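Local structure of UDP-N-acetylenolpyruvoylglucosamine reductase (Listeria monocytogenes, 3TX1) at residues K62-E65 and E66-V70. The protein catalyses the NADPH-dependent reduction of UDP-N-acetylenolpyruvoylglucosamine to UDP-N-acetylmuramate with FAD as cofactor, a step in building bacterial peptidoglycan. Residues are numbered along the deposited sequence; the frame is centred on the assembly and turned at random.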
ATOM      1  N   LYS A  62      15.283  -9.947   7.789  1.00 40.96           N
ATOM      2  CA  LYS A  62      15.212 -11.263   7.178  1.00 40.28           C
ATOM      3  C   LYS A  62      14.367 -12.127   8.073  1.00 38.83           C
ATOM      4  O   LYS A  62      13.802 -13.143   7.642  1.00 39.09           O
ATOM      5  CB  LYS A  62      16.619 -11.878   7.144  1.00 44.71           C
ATOM      6  CG  LYS A  62      17.745 -10.862   6.881  1.00 48.60           C
ATOM      7  CD  LYS A  62      19.089 -11.511   6.577  1.00 50.80           C
ATOM      8  CE  LYS A  62      19.708 -12.200   7.784  1.00 50.75           C
ATOM      9  NZ  LYS A  62      20.243 -11.214   8.760  1.00 49.46           N
ATOM     10  N   THR A  63      14.246 -11.690   9.320  1.00 36.96           N
ATOM     11  CA  THR A  63      13.572 -12.450  10.358  1.00 34.35           C
ATOM     12  C   THR A  63      12.560 -11.622  11.091  1.00 31.98           C
ATOM     13  O   THR A  63      12.712 -10.402  11.219  1.00 31.70           O
ATOM     14  CB  THR A  63      14.619 -12.799  11.421  1.00 35.88           C
ATOM     15  OG1 THR A  63      15.644 -13.570  10.807  1.00 42.02           O
ATOM     16  CG2 THR A  63      14.058 -13.569  12.568  1.00 35.19           C
ATOM     17  N   ILE A  64      11.549 -12.318  11.603  1.00 30.19           N
ATOM     18  CA  ILE A  64      10.588 -11.769  12.533  1.00 28.37           C
ATOM     19  C   ILE A  64      11.283 -11.200  13.772  1.00 28.99           C
ATOM     20  O   ILE A  64      11.005 -10.086  14.171  1.00 27.95           O
ATOM     21  CB  ILE A  64       9.634 -12.869  12.997  1.00 28.33           C
ATOM     22  CG1 ILE A  64       8.750 -13.290  11.810  1.00 30.09           C
ATOM     23  CG2 ILE A  64       8.778 -12.375  14.164  1.00 25.09           C
ATOM     24  CD1 ILE A  64       7.684 -14.280  12.192  1.00 30.79           C
ATOM     25  N   GLU A  65      12.198 -11.962  14.374  1.00 30.43           N
ATOM     26  CA  GLU A  65      12.920 -11.488  15.555  1.00 28.92           C
ATOM     27  C   GLU A  65      13.664 -10.218  15.208  1.00 30.54           C
ATOM     28  O   GLU A  65      13.699  -9.274  16.018  1.00 31.61           O
ATOM     29  CB  GLU A  65      13.856 -12.563  16.086  1.00 29.49           C
ATOM     30  CG  GLU A  65      14.742 -12.141  17.225  1.00 33.06           C
ATOM     31  CD  GLU A  65      14.041 -11.984  18.579  1.00 34.27           C
ATOM     32  OE1 GLU A  65      13.056 -12.678  18.882  1.00 30.20           O
ATOM     33  OE2 GLU A  65      14.538 -11.175  19.390  1.00 37.67           O
ATOM     34  N   GLU A  66      14.230 -10.173  13.998  1.00 31.36           N
ATOM     35  CA  GLU A  66      14.923  -8.970  13.548  1.00 31.20           C
ATOM     36  C   GLU A  66      13.953  -7.811  13.533  1.00 29.44           C
ATOM     37  O   GLU A  66      14.286  -6.703  13.957  1.00 30.47           O
ATOM     38  CB  GLU A  66      15.527  -9.152  12.171  1.00 34.02           C
ATOM     39  CG  GLU A  66      16.771 -10.024  12.148  1.00 37.42           C
ATOM     40  CD  GLU A  66      17.538 -10.003  10.813  1.00 41.14           C
ATOM     41  OE1 GLU A  66      17.080  -9.473   9.774  1.00 40.87           O
ATOM     42  OE2 GLU A  66      18.657 -10.529  10.806  1.00 45.96           O
ATOM     43  N   ALA A  67      12.733  -8.056  13.069  1.00 26.00           N
ATOM     44  CA  ALA A  67      11.782  -6.953  13.006  1.00 24.73           C
ATOM     45  C   ALA A  67      11.499  -6.443  14.414  1.00 24.44           C
ATOM     46  O   ALA A  67      11.386  -5.242  14.619  1.00 25.73           O
ATOM     47  CB  ALA A  67      10.502  -7.334  12.263  1.00 21.02           C
ATOM     48  N   GLN A  68      11.443  -7.368  15.368  1.00 23.37           N
ATOM     49  CA  GLN A  68      11.163  -7.097  16.761  1.00 24.14           C
ATOM     50  C   GLN A  68      12.209  -6.240  17.440  1.00 28.03           C
ATOM     51  O   GLN A  68      11.906  -5.246  18.087  1.00 28.79           O
ATOM     52  CB  GLN A  68      11.059  -8.406  17.519  1.00 22.66           C
ATOM     53  CG  GLN A  68       9.752  -9.113  17.228  1.00 22.27           C
ATOM     54  CD  GLN A  68       9.538 -10.335  18.088  1.00 22.54           C
ATOM     55  OE1 GLN A  68      10.108 -11.398  17.817  1.00 24.29           O
ATOM     56  NE2 GLN A  68       8.711 -10.200  19.128  1.00 21.62           N
ATOM     57  N   GLU A  69      13.453  -6.625  17.278  1.00 30.63           N
ATOM     58  CA  GLU A  69      14.500  -5.902  17.892  1.00 34.99           C
ATOM     59  C   GLU A  69      14.517  -4.450  17.426  1.00 36.80           C
ATOM     60  O   GLU A  69      14.724  -3.528  18.232  1.00 41.07           O
ATOM     61  CB  GLU A  69      15.817  -6.606  17.612  1.00 39.96           C
ATOM     62  CG  GLU A  69      15.903  -7.956  18.307  1.00 42.01           C
ATOM     63  CD  GLU A  69      17.195  -8.679  17.991  1.00 48.67           C
ATOM     64  OE1 GLU A  69      17.398  -8.861  16.767  1.00 49.89           O
ATOM     65  OE2 GLU A  69      17.980  -9.056  18.941  1.00 46.86           O
ATOM     66  N   VAL A  70      14.243  -4.233  16.150  1.00 34.20           N
ATOM     67  CA  VAL A  70      14.321  -2.883  15.600  1.00 34.44           C
ATOM     68  C   VAL A  70      13.153  -2.021  16.065  1.00 33.57           C
ATOM     69  O   VAL A  70      13.354  -0.865  16.472  1.00 35.63           O
ATOM     70  CB  VAL A  70      14.478  -2.917  14.064  1.00 34.61           C
ATOM     71  CG1 VAL A  70      14.460  -1.525  13.464  1.00 34.98           C
ATOM     72  CG2 VAL A  70      15.765  -3.641  13.690  1.00 34.98           C
TER
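The carboxylate of Glu-66 turns back over the start of helix 64-76, where the backbone N of Lys-62 donates to Glu-66 OE1 from above the carboxylate plane, 38° out of it, in a nearly straight bond of 2.7 Å. A salt bridge from Lys-62 NZ to OE2 is less certain, because the place of that nitrogen is less sure. Glutamate suits this position because CG lies beside its own backbone N (chi1 -74°) and the chain then runs extended, carrying the carboxylate back to the residue four earlier. Thr-63, at the N-cap position, makes no capping bond with its side chain; instead its CB packs at 3.6 Å against Glu-66 CG, the two side chains crossing nearly at right angles.

The carboxylate plane of exposed Glu-65 is turned about 61° from the amide plane of Gln-68. Gln-68 NE2 is hydrogen-bonded to Gly-179 O, so the amide ties this N-terminal turn, within the FAD-binding domain, to the link between strands 169-175 and 181-185. Along the backbone, Ala-67, Gln-68 and Glu-69 donate i to i-4 bonds to Thr-63, Ile-64 and Glu-65. Small Ala-67 fits against Leu-175 of strand 169-175, away from the annotated active-site residues.

Glu-65 and Glu-69 lie close as like charges, OE2 to OE2 4.1 Å. The helix N-terminus would probably favour the carboxylates of Glu-65 and Glu-66, and Lys-62 would partly neutralise buried Glu-66 if NZ is placed correctly.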